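Local structure of DPSA (Streptomyces coelicolor, 4CY9) at residues Asp58-Val61 / Asp62-Asp66; Gly143-Arg146 / Asp147-Phe151; Ala111-Val114 / Val115-Val119. The protein probably binds and oxidises iron and may bind DNA, as a twelve-subunit member of the Dps family of ferritin-like proteins. All coordinates share one frame; numbering follows the deposited sequence. Where two conformers were deposited one is given.

Contact 1 (Asp58-Val61 / Asp62-Asp66); sequences DPQV and DQVRD
On helix 50-77, the second long helix of the ferritin-like four-helix bundle, Val61 and Arg65 stand one turn apart and meet methyl to guanidinium. Val61 CG1 lies 3.3 Å above the plane of the Arg65 guanidinium, over its centre, and 3.4 Å from Arg65 NE. The arginine reaches back there because its chain is extended from CG to NE and its CG is turned beside its own backbone N (chi1 -73°), so that the two side chains run alongside each other in the same direction. The backbone bond from Arg65 N to Val61 O, 2.9 Å, fixes the spacing. Helix 14-44 runs alongside, with Leu38 against Val61 and His35 against Arg65, while Arg65 of a second subunit packs on Arg65, placing this face at a subunit contact of the dodecamer. Were Arg65 replaced by alanine, the Val61 methyl would probably lose the flat group lying over it, and the packing against the second subunit one of its partners. Next to this pair, Val64 CG2 presses on the amide of Gln60, 3.4 Å from Gln60 NE2; Leu148 of helix 135-158 touches both residues, and the amide nitrogen is hydrogen-bonded to Tyr116 OH. Pro59, lacking an N-H, kinks the helix here. A water lies 2.8 Å from Asp62 OD1 and 3.2 Å from Asp58 O, while Asp58 OD1 makes a salt bridge with Lys39.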
ATOM      1  N   ASP A  58      16.775  -6.712 -14.032  1.00 14.28           N
ATOM      2  CA  ASP A  58      16.008  -5.433 -13.851  1.00 18.59           C
ATOM      3  C   ASP A  58      16.214  -4.769 -12.430  1.00 14.60           C
ATOM      4  O   ASP A  58      16.366  -3.522 -12.425  1.00 17.77           O
ATOM      5  CB  ASP A  58      14.535  -5.617 -14.416  1.00 28.61           C
ATOM      6  CG  ASP A  58      14.296  -4.736 -15.767  1.00 31.78           C
ATOM      7  OD1 ASP A  58      15.231  -3.839 -16.442  1.00 26.13           O
ATOM      8  OD2 ASP A  58      13.116  -4.859 -16.125  1.00 47.13           O
ATOM      9  N   PRO A  59      16.242  -5.485 -11.326  1.00 16.59           N
ATOM     10  CA  PRO A  59      16.474  -4.734 -10.125  1.00 16.82           C
ATOM     11  C   PRO A  59      17.928  -4.179 -10.028  1.00 16.36           C
ATOM     12  O   PRO A  59      18.132  -3.186  -9.324  1.00 16.32           O
ATOM     13  CB  PRO A  59      16.283  -5.710  -9.001  1.00 21.08           C
ATOM     14  CG  PRO A  59      16.381  -7.102  -9.601  1.00 23.87           C
ATOM     15  CD  PRO A  59      15.774  -6.902 -10.973  1.00 18.15           C
ATOM     16  N   GLN A  60      18.896  -4.822 -10.686  1.00 13.16           N
ATOM     17  CA  GLN A  60      20.241  -4.286 -10.676  1.00 11.63           C
ATOM     18  C   GLN A  60      20.312  -2.994 -11.538  1.00  9.67           C
ATOM     19  O   GLN A  60      21.017  -2.062 -11.155  1.00 11.34           O
ATOM     20  CB  GLN A  60      21.174  -5.349 -11.238  1.00 11.78           C
ATOM     21  CG  GLN A  60      22.586  -4.820 -11.337  1.00 12.50           C
ATOM     22  CD  GLN A  60      23.307  -4.568  -9.955  1.00 16.30           C
ATOM     23  OE1 GLN A  60      22.686  -4.602  -8.790  1.00 21.51           O
ATOM     24  NE2 GLN A  60      24.565  -4.321 -10.033  1.00 13.42           N
ATOM     25  N   VAL A  61      19.526  -2.917 -12.625  1.00 10.32           N
ATOM     26  CA  VAL A  61      19.455  -1.668 -13.425  1.00  9.78           C
ATOM     27  C   VAL A  61      19.019  -0.544 -12.498  1.00  9.32           C
ATOM     28  O   VAL A  61      19.582   0.558 -12.438  1.00  9.36           O
ATOM     29  CB  VAL A  61      18.422  -1.784 -14.585  1.00 11.08           C
ATOM     30  CG1 VAL A  61      18.196  -0.389 -15.230  1.00 13.07           C
ATOM     31  CG2 VAL A  61      19.034  -2.719 -15.655  1.00 11.55           C
ATOM     32  N   ASP A  62      17.964  -0.839 -11.719  1.00 11.30           N
ATOM     33  CA  ASP A  62      17.424   0.204 -10.844  1.00 11.24           C
ATOM     34  C   ASP A  62      18.422   0.598  -9.753  1.00 12.20           C
ATOM     35  O   ASP A  62      18.573   1.785  -9.476  1.00 10.66           O
ATOM     36  CB  ASP A  62      16.141  -0.300 -10.074  1.00 14.74           C
ATOM     37  CG  ASP A  62      14.949  -0.606 -11.042  1.00 20.85           C
ATOM     38  OD1 ASP A  62      14.939  -0.093 -12.166  1.00 22.24           O
ATOM     39  OD2 ASP A  62      14.076  -1.424 -10.580  1.00 23.43           O
ATOM     40  N   GLN A  63      19.103  -0.395  -9.191  1.00  9.44           N
ATOM     41  CA  GLN A  63      20.080  -0.148  -8.115  0.70 10.51           C
ATOM     42  C   GLN A  63      21.274   0.670  -8.660  1.00  9.69           C
ATOM     43  O   GLN A  63      21.802   1.629  -7.975  1.00 10.31           O
ATOM     44  CB  GLN A  63      20.602  -1.493  -7.511  0.70 12.96           C
ATOM     45  CG  GLN A  63      21.527  -1.141  -6.352  0.70 17.55           C
ATOM     46  CD  GLN A  63      21.491  -1.905  -4.957  0.70 27.32           C
ATOM     47  OE1 GLN A  63      20.893  -2.978  -4.713  0.70 33.24           O
ATOM     48  NE2 GLN A  63      22.202  -1.298  -4.037  0.70 25.41           N
ATOM     49  N   VAL A  64      21.737   0.313  -9.858  1.00  8.65           N
ATOM     50  CA  VAL A  64      22.884   1.053 -10.445  1.00  8.19           C
ATOM     51  C   VAL A  64      22.500   2.483 -10.846  1.00  9.58           C
ATOM     52  O   VAL A  64      23.302   3.427 -10.674  1.00  9.30           O
ATOM     53  CB  VAL A  64      23.463   0.251 -11.677  1.00  7.96           C
ATOM     54  CG1 VAL A  64      24.576   1.057 -12.426  1.00  7.50           C
ATOM     55  CG2 VAL A  64      24.085  -1.104 -11.151  1.00  7.70           C
ATOM     56  N   ARG A  65      21.281   2.657 -11.352  1.00  9.22           N
ATOM     57  CA  ARG A  65      20.858   4.065 -11.617  1.00  9.64           C
ATOM     58  C   ARG A  65      20.820   4.869 -10.284  1.00  9.93           C
ATOM     59  O   ARG A  65      21.197   6.076 -10.308  1.00 10.98           O
ATOM     60  CB  ARG A  65      19.405   4.100 -12.258  1.00  8.83           C
ATOM     61  CG  ARG A  65      19.526   3.615 -13.737  1.00  8.70           C
ATOM     62  CD  ARG A  65      18.054   3.263 -14.222  1.00 10.54           C
ATOM     63  NE  ARG A  65      18.115   3.005 -15.695  1.00 11.32           N
ATOM     64  CZ  ARG A  65      17.004   2.630 -16.400  1.00 12.60           C
ATOM     65  NH1 ARG A  65      15.843   2.358 -15.718  1.00 12.36           N
ATOM     66  NH2 ARG A  65      17.133   2.533 -17.691  1.00 12.27           N
ATOM     67  N   ASP A  66      20.390   4.260  -9.188  1.00  9.20           N
ATOM     68  CA  ASP A  66      20.375   4.934  -7.896  1.00 11.71           C
ATOM     69  C   ASP A  66      21.841   5.284  -7.474  1.00 11.70           C
ATOM     70  O   ASP A  66      22.112   6.376  -6.935  1.00 11.20           O
ATOM     71  CB  ASP A  66      19.738   4.066  -6.786  1.00 13.72           C
ATOM     72  CG  ASP A  66      18.181   3.996  -6.855  1.00 22.52           C
ATOM     73  OD1 ASP A  66      17.611   4.801  -7.545  1.00 20.50           O
ATOM     74  OD2 ASP A  66      17.623   3.105  -6.136  1.00 25.89           O
TER
HETATM   75  O   HOH W   1      14.750  -1.670 -14.463  1.00 38.81           O

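Contact 2 (Gly143-Arg146 / Asp147-Phe151); sequences GQLR and DLEQF
Gly143 O accepts the backbone N-H of Asp147 at 3.1 Å, the first of four successive i to i+4 bonds that carry helix 135-158 from Gly143-Arg146 into Asp147-Phe151. Those from Leu148 N to Gln144 O and from Gln150 N to Arg146 O are each 2.9 Å long. Gly143 O has a second donor, a water at 2.7 Å, which also makes a weak bond to Asp147 OD1, so that the glycine carbonyl and the aspartate one turn later are joined twice.

Among the side chains, Leu145 and Glu149 cross obliquely. Leu145 CD1 comes within 3.4 Å of Glu149 OE2, an apolar methyl beside a carboxylate oxygen. Extended beyond CG, Glu149 carries its carboxylate out to two arginines: OE2 pairs with Arg124 of helix 105-133 and OE1 with Arg74 of a third subunit. The two positive charges probably stabilise the ionised form of this buried acid. Leu148 turns its CG beside its backbone N (chi1 -68°), bringing that carbon to 3.2 Å from Gln144 O. Arg146 NH1 forms a salt bridge with Asp139 of the third subunit. With Leu148 turned to helices 14-44 and 50-77, and Arg146 and Glu149 reaching another chain, this is the last long helix of a ferritin-like four-helix bundle, serving both its core and the dodecamer interface.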
ATOM      1  N   GLY A 143      29.666   1.029   0.387  1.00  9.29           N
ATOM      2  CA  GLY A 143      28.363   0.335   0.284  1.00 10.20           C
ATOM      3  C   GLY A 143      28.002  -0.011  -1.198  1.00  9.83           C
ATOM      4  O   GLY A 143      27.483  -1.130  -1.451  1.00 10.29           O
ATOM      5  N   GLN A 144      28.272   0.896  -2.143  1.00  9.93           N
ATOM      6  CA  GLN A 144      28.025   0.648  -3.558  1.00 10.02           C
ATOM      7  C   GLN A 144      28.888  -0.497  -4.048  1.00 10.34           C
ATOM      8  O   GLN A 144      28.416  -1.404  -4.761  1.00  9.99           O
ATOM      9  CB  GLN A 144      28.356   1.902  -4.392  1.00  8.69           C
ATOM     10  CG  GLN A 144      27.373   3.052  -3.920  1.00  9.76           C
ATOM     11  CD  GLN A 144      27.510   4.249  -4.801  1.00 14.51           C
ATOM     12  OE1 GLN A 144      28.580   4.423  -5.394  1.00 16.74           O
ATOM     13  NE2 GLN A 144      26.495   5.163  -4.861  1.00 10.43           N
ATOM     14  N   LEU A 145      30.187  -0.443  -3.650  1.00  9.67           N
ATOM     15  CA  LEU A 145      31.158  -1.508  -4.043  1.00 10.00           C
ATOM     16  C   LEU A 145      30.585  -2.862  -3.625  1.00  9.58           C
ATOM     17  O   LEU A 145      30.593  -3.830  -4.411  1.00  9.44           O
ATOM     18  CB  LEU A 145      32.498  -1.231  -3.285  1.00  9.68           C
ATOM     19  CG  LEU A 145      33.489  -2.488  -3.394  1.00 11.01           C
ATOM     20  CD1 LEU A 145      33.961  -2.681  -4.849  1.00 12.23           C
ATOM     21  CD2 LEU A 145      34.694  -2.012  -2.528  1.00 13.50           C
ATOM     22  N   ARG A 146      30.106  -2.989  -2.398  1.00 10.35           N
ATOM     23  CA  ARG A 146      29.633  -4.345  -1.939  1.00  9.67           C
ATOM     24  C   ARG A 146      28.405  -4.771  -2.728  1.00 10.00           C
ATOM     25  O   ARG A 146      28.319  -5.922  -3.185  1.00  9.82           O
ATOM     26  CB  ARG A 146      29.277  -4.303  -0.439  1.00 10.38           C
ATOM     27  CG  ARG A 146      28.892  -5.770   0.026  1.00 10.83           C
ATOM     28  CD  ARG A 146      28.817  -5.870   1.616  1.00 10.47           C
ATOM     29  NE  ARG A 146      27.655  -5.060   2.090  1.00 11.77           N
ATOM     30  CZ  ARG A 146      27.770  -3.868   2.688  1.00 13.53           C
ATOM     31  NH1 ARG A 146      28.963  -3.268   2.922  1.00 13.26           N
ATOM     32  NH2 ARG A 146      26.633  -3.175   3.048  1.00 14.48           N
ATOM     33  N   ASP A 147      27.484  -3.836  -2.958  1.00  9.19           N
ATOM     34  CA  ASP A 147      26.299  -4.202  -3.760  1.00 10.08           C
ATOM     35  C   ASP A 147      26.691  -4.645  -5.186  1.00  9.89           C
ATOM     36  O   ASP A 147      26.104  -5.625  -5.706  1.00 11.07           O
ATOM     37  CB  ASP A 147      25.323  -2.990  -3.855  1.00 11.14           C
ATOM     38  CG  ASP A 147      24.515  -2.800  -2.523  1.00 18.07           C
ATOM     39  OD1 ASP A 147      24.503  -3.674  -1.648  1.00 17.62           O
ATOM     40  OD2 ASP A 147      23.885  -1.745  -2.418  1.00 16.47           O
ATOM     41  N   LEU A 148      27.660  -3.956  -5.790  1.00  8.71           N
ATOM     42  CA  LEU A 148      28.078  -4.345  -7.159  1.00  9.99           C
ATOM     43  C   LEU A 148      28.731  -5.720  -7.090  1.00 10.95           C
ATOM     44  O   LEU A 148      28.462  -6.571  -8.003  1.00 10.47           O
ATOM     45  CB  LEU A 148      29.142  -3.349  -7.714  1.00  8.72           C
ATOM     46  CG  LEU A 148      28.448  -1.945  -7.959  1.00  8.86           C
ATOM     47  CD1 LEU A 148      29.526  -0.808  -8.117  1.00 10.67           C
ATOM     48  CD2 LEU A 148      27.588  -1.979  -9.273  1.00  9.74           C
ATOM     49  N   GLU A 149      29.586  -5.981  -6.073  1.00 10.45           N
ATOM     50  CA  GLU A 149      30.196  -7.321  -5.986  1.00  9.03           C
ATOM     51  C   GLU A 149      29.134  -8.392  -5.759  1.00 10.55           C
ATOM     52  O   GLU A 149      29.297  -9.534  -6.250  1.00 11.27           O
ATOM     53  CB  GLU A 149      31.156  -7.352  -4.781  1.00  9.71           C
ATOM     54  CG  GLU A 149      32.394  -6.539  -5.090  1.00 12.45           C
ATOM     55  CD  GLU A 149      33.305  -6.433  -3.852  1.00 19.76           C
ATOM     56  OE1 GLU A 149      32.845  -6.614  -2.683  1.00 16.39           O
ATOM     57  OE2 GLU A 149      34.498  -5.992  -4.060  1.00 20.29           O
ATOM     58  N   GLN A 150      28.042  -8.085  -5.026  1.00  9.57           N
ATOM     59  CA  GLN A 150      27.051  -9.124  -4.796  1.00 10.87           C
ATOM     60  C   GLN A 150      26.270  -9.405  -6.091  1.00 12.75           C
ATOM     61  O   GLN A 150      25.865 -10.552  -6.364  1.00 12.42           O
ATOM     62  CB  GLN A 150      26.029  -8.763  -3.658  1.00 10.38           C
ATOM     63  CG  GLN A 150      26.827  -8.701  -2.253  1.00  9.42           C
ATOM     64  CD  GLN A 150      27.437 -10.070  -1.884  1.00 11.33           C
ATOM     65  OE1 GLN A 150      26.739 -11.215  -2.012  1.00 12.82           O
ATOM     66  NE2 GLN A 150      28.653 -10.042  -1.584  1.00  9.21           N
ATOM     67  N   PHE A 151      26.064  -8.343  -6.881  1.00 10.53           N
ATOM     68  CA  PHE A 151      25.340  -8.675  -8.150  1.00 11.58           C
ATOM     69  C   PHE A 151      26.318  -9.415  -9.093  1.00 11.55           C
ATOM     70  O   PHE A 151      25.880 -10.370  -9.811  1.00 11.75           O
ATOM     71  CB  PHE A 151      24.918  -7.411  -8.928  1.00 13.82           C
ATOM     72  CG  PHE A 151      24.097  -7.823 -10.166  1.00 15.94           C
ATOM     73  CD1 PHE A 151      22.803  -8.335 -10.063  1.00 15.48           C
ATOM     74  CD2 PHE A 151      24.696  -7.787 -11.399  1.00 18.31           C
ATOM     75  CE1 PHE A 151      22.137  -8.721 -11.096  1.00 15.29           C
ATOM     76  CE2 PHE A 151      23.899  -8.041 -12.554  1.00 15.15           C
ATOM     77  CZ  PHE A 151      22.604  -8.561 -12.357  1.00 17.23           C
TER
HETATM   78  O   HOH W   2      25.912  -2.396   0.318  1.00 33.50           O

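Contact 3 (Ala111-Val114 / Val115-Val119); sequences ALDV and VYTGV
Leu112 and Tyr116, a turn apart on helix 105-133, form the compact side of this contact. Leu112 flanks the ring, and in the conformer given its CD1 is 3.8 Å from Tyr116 CE1. The ring also meets the backbone: Leu112 O sits at its edge and in its plane, 3.3 Å from Tyr116 CD1, and the same oxygen takes the N-H of Tyr116 at 2.8 Å. Leu34 and Leu38 of helix 14-44 pack on the tyrosine, and the Phe151 ring meets it with the planes about 45° apart. Thr117 is close-set too: with OG1 anti to the backbone N (chi1 166°), its methyl CG2 falls beside that N, 3.2 Å from Asp113 O. Asp113 itself pairs through OD1 with Arg156, and OD2 is hydrogen-bonded to a glycerol, probably from the crystallisation liquor.

The looser side is that of Val114 and Gly118, both exposed. They are linked by the backbone bond from Gly118 N to Val114 O, 3.2 Å long, and Gly118 brings no side chain to it. With Leu112 and Tyr116 packed on helix 14-44, Tyr116 also on helix 135-158, and Val114 and Gly118 at the surface, this is a helix of the ferritin-like four-helix bundle.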
ATOM      1  N   ALA A 111      30.267 -12.271 -20.363  1.00 11.35           N
ATOM      2  CA  ALA A 111      30.816 -10.954 -20.717  1.00 12.59           C
ATOM      3  C   ALA A 111      30.470  -9.948 -19.604  1.00 11.61           C
ATOM      4  O   ALA A 111      31.301  -9.088 -19.293  1.00 12.39           O
ATOM      5  CB  ALA A 111      30.192 -10.469 -22.022  1.00 14.06           C
ATOM      6  N   LEU A 112      29.305 -10.043 -18.987  1.00 10.38           N
ATOM      7  CA  LEU A 112      29.008  -9.125 -17.914  0.50 11.74           C
ATOM      8  C   LEU A 112      29.885  -9.380 -16.659  1.00 11.21           C
ATOM      9  O   LEU A 112      30.208  -8.427 -15.911  1.00 12.06           O
ATOM     10  CB  LEU A 112      27.502  -9.293 -17.644  0.50 12.10           C
ATOM     11  CG  LEU A 112      26.823  -8.257 -16.782  0.50 12.33           C
ATOM     12  CD1 LEU A 112      26.983  -6.837 -17.318  0.50 11.67           C
ATOM     13  CD2 LEU A 112      25.336  -8.608 -16.585  0.50 10.65           C
ATOM     14  N   ASP A 113      30.300 -10.614 -16.421  1.00 10.75           N
ATOM     15  CA  ASP A 113      31.247 -10.913 -15.325  1.00 11.20           C
ATOM     16  C   ASP A 113      32.554 -10.033 -15.551  1.00 13.15           C
ATOM     17  O   ASP A 113      33.050  -9.385 -14.611  1.00 12.28           O
ATOM     18  CB  ASP A 113      31.593 -12.387 -15.314  1.00 11.53           C
ATOM     19  CG  ASP A 113      32.518 -12.786 -14.169  1.00 16.72           C
ATOM     20  OD1 ASP A 113      32.536 -12.085 -13.175  1.00 13.90           O
ATOM     21  OD2 ASP A 113      33.144 -13.888 -14.249  1.00 16.49           O
ATOM     22  N   VAL A 114      33.022  -9.952 -16.809  1.00 12.45           N
ATOM     23  CA  VAL A 114      34.236  -9.151 -17.074  1.00 12.12           C
ATOM     24  C   VAL A 114      33.946  -7.664 -16.904  1.00 12.44           C
ATOM     25  O   VAL A 114      34.807  -6.922 -16.348  1.00 10.99           O
ATOM     26  CB  VAL A 114      34.679  -9.456 -18.536  1.00 14.85           C
ATOM     27  CG1 VAL A 114      35.824  -8.510 -18.970  1.00 16.97           C
ATOM     28  CG2 VAL A 114      35.081 -10.957 -18.633  1.00 16.97           C
ATOM     29  N   VAL A 115      32.747  -7.196 -17.317  1.00 11.01           N
ATOM     30  CA  VAL A 115      32.391  -5.786 -17.131  1.00 10.04           C
ATOM     31  C   VAL A 115      32.468  -5.504 -15.580  1.00  9.64           C
ATOM     32  O   VAL A 115      33.021  -4.460 -15.184  1.00 10.35           O
ATOM     33  CB  VAL A 115      30.950  -5.510 -17.625  1.00 11.72           C
ATOM     34  CG1 VAL A 115      30.532  -4.096 -17.214  1.00 12.79           C
ATOM     35  CG2 VAL A 115      31.007  -5.563 -19.196  1.00 14.15           C
ATOM     36  N   TYR A 116      31.804  -6.377 -14.784  1.00  9.86           N
ATOM     37  CA  TYR A 116      31.720  -6.076 -13.359  1.00  9.64           C
ATOM     38  C   TYR A 116      33.127  -6.136 -12.714  1.00 10.17           C
ATOM     39  O   TYR A 116      33.402  -5.403 -11.792  1.00  9.05           O
ATOM     40  CB  TYR A 116      30.848  -7.113 -12.615  1.00  9.62           C
ATOM     41  CG  TYR A 116      29.448  -6.565 -12.522  1.00  9.29           C
ATOM     42  CD1 TYR A 116      28.582  -6.756 -13.612  1.00 10.68           C
ATOM     43  CD2 TYR A 116      28.982  -5.857 -11.413  1.00 10.65           C
ATOM     44  CE1 TYR A 116      27.252  -6.195 -13.537  1.00 12.32           C
ATOM     45  CE2 TYR A 116      27.682  -5.318 -11.314  1.00  9.68           C
ATOM     46  CZ  TYR A 116      26.844  -5.507 -12.382  1.00 11.38           C
ATOM     47  OH  TYR A 116      25.583  -4.931 -12.381  1.00 11.17           O
ATOM     48  N   THR A 117      34.023  -7.001 -13.207  1.00  9.66           N
ATOM     49  CA  THR A 117      35.398  -6.953 -12.590  1.00 11.44           C
ATOM     50  C   THR A 117      36.055  -5.598 -12.798  1.00 11.62           C
ATOM     51  O   THR A 117      36.640  -5.099 -11.868  1.00 11.55           O
ATOM     52  CB  THR A 117      36.233  -8.096 -13.182  1.00 13.04           C
ATOM     53  OG1 THR A 117      37.679  -7.916 -12.880  1.00 20.52           O
ATOM     54  CG2 THR A 117      35.747  -9.282 -12.847  1.00  8.13           C
ATOM     55  N   GLY A 118      35.855  -4.965 -13.991  1.00 10.21           N
ATOM     56  CA  GLY A 118      36.393  -3.637 -14.215  1.00 11.26           C
ATOM     57  C   GLY A 118      35.748  -2.603 -13.305  1.00 11.14           C
ATOM     58  O   GLY A 118      36.429  -1.701 -12.780  1.00 11.42           O
ATOM     59  N   VAL A 119      34.423  -2.710 -13.155  1.00  9.74           N
ATOM     60  CA  VAL A 119      33.721  -1.708 -12.368  1.00  8.70           C
ATOM     61  C   VAL A 119      34.138  -1.853 -10.882  1.00  9.00           C
ATOM     62  O   VAL A 119      34.402  -0.851 -10.166  1.00  9.68           O
ATOM     63  CB  VAL A 119      32.161  -1.928 -12.491  1.00  9.53           C
ATOM     64  CG1 VAL A 119      31.507  -0.904 -11.530  1.00 10.67           C
ATOM     65  CG2 VAL A 119      31.695  -1.460 -13.925  1.00 11.16           C
TER

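From the N terminus the order is contact 1 on helix 50-77, contact 3 on helix 105-133 and contact 2 on helix 135-158. Each spans two adjoining pieces of a single helix, so none closes a long loop, and the three follow in series without nesting or crossing. They come together across the bundle. Contacts 1 and 2 meet where Val64 CG2 lies 4.1 Å from Leu148 CD2. Contacts 2 and 3, on helices consecutive in the chain, touch through Leu148 CD1 and Val119 CG1, 3.9 Å apart. Leu148 thus touches residues of both other contacts, which also meet each other directly through Gln60 and Tyr116, so that helices 50-77, 105-133 and 135-158 are tied together.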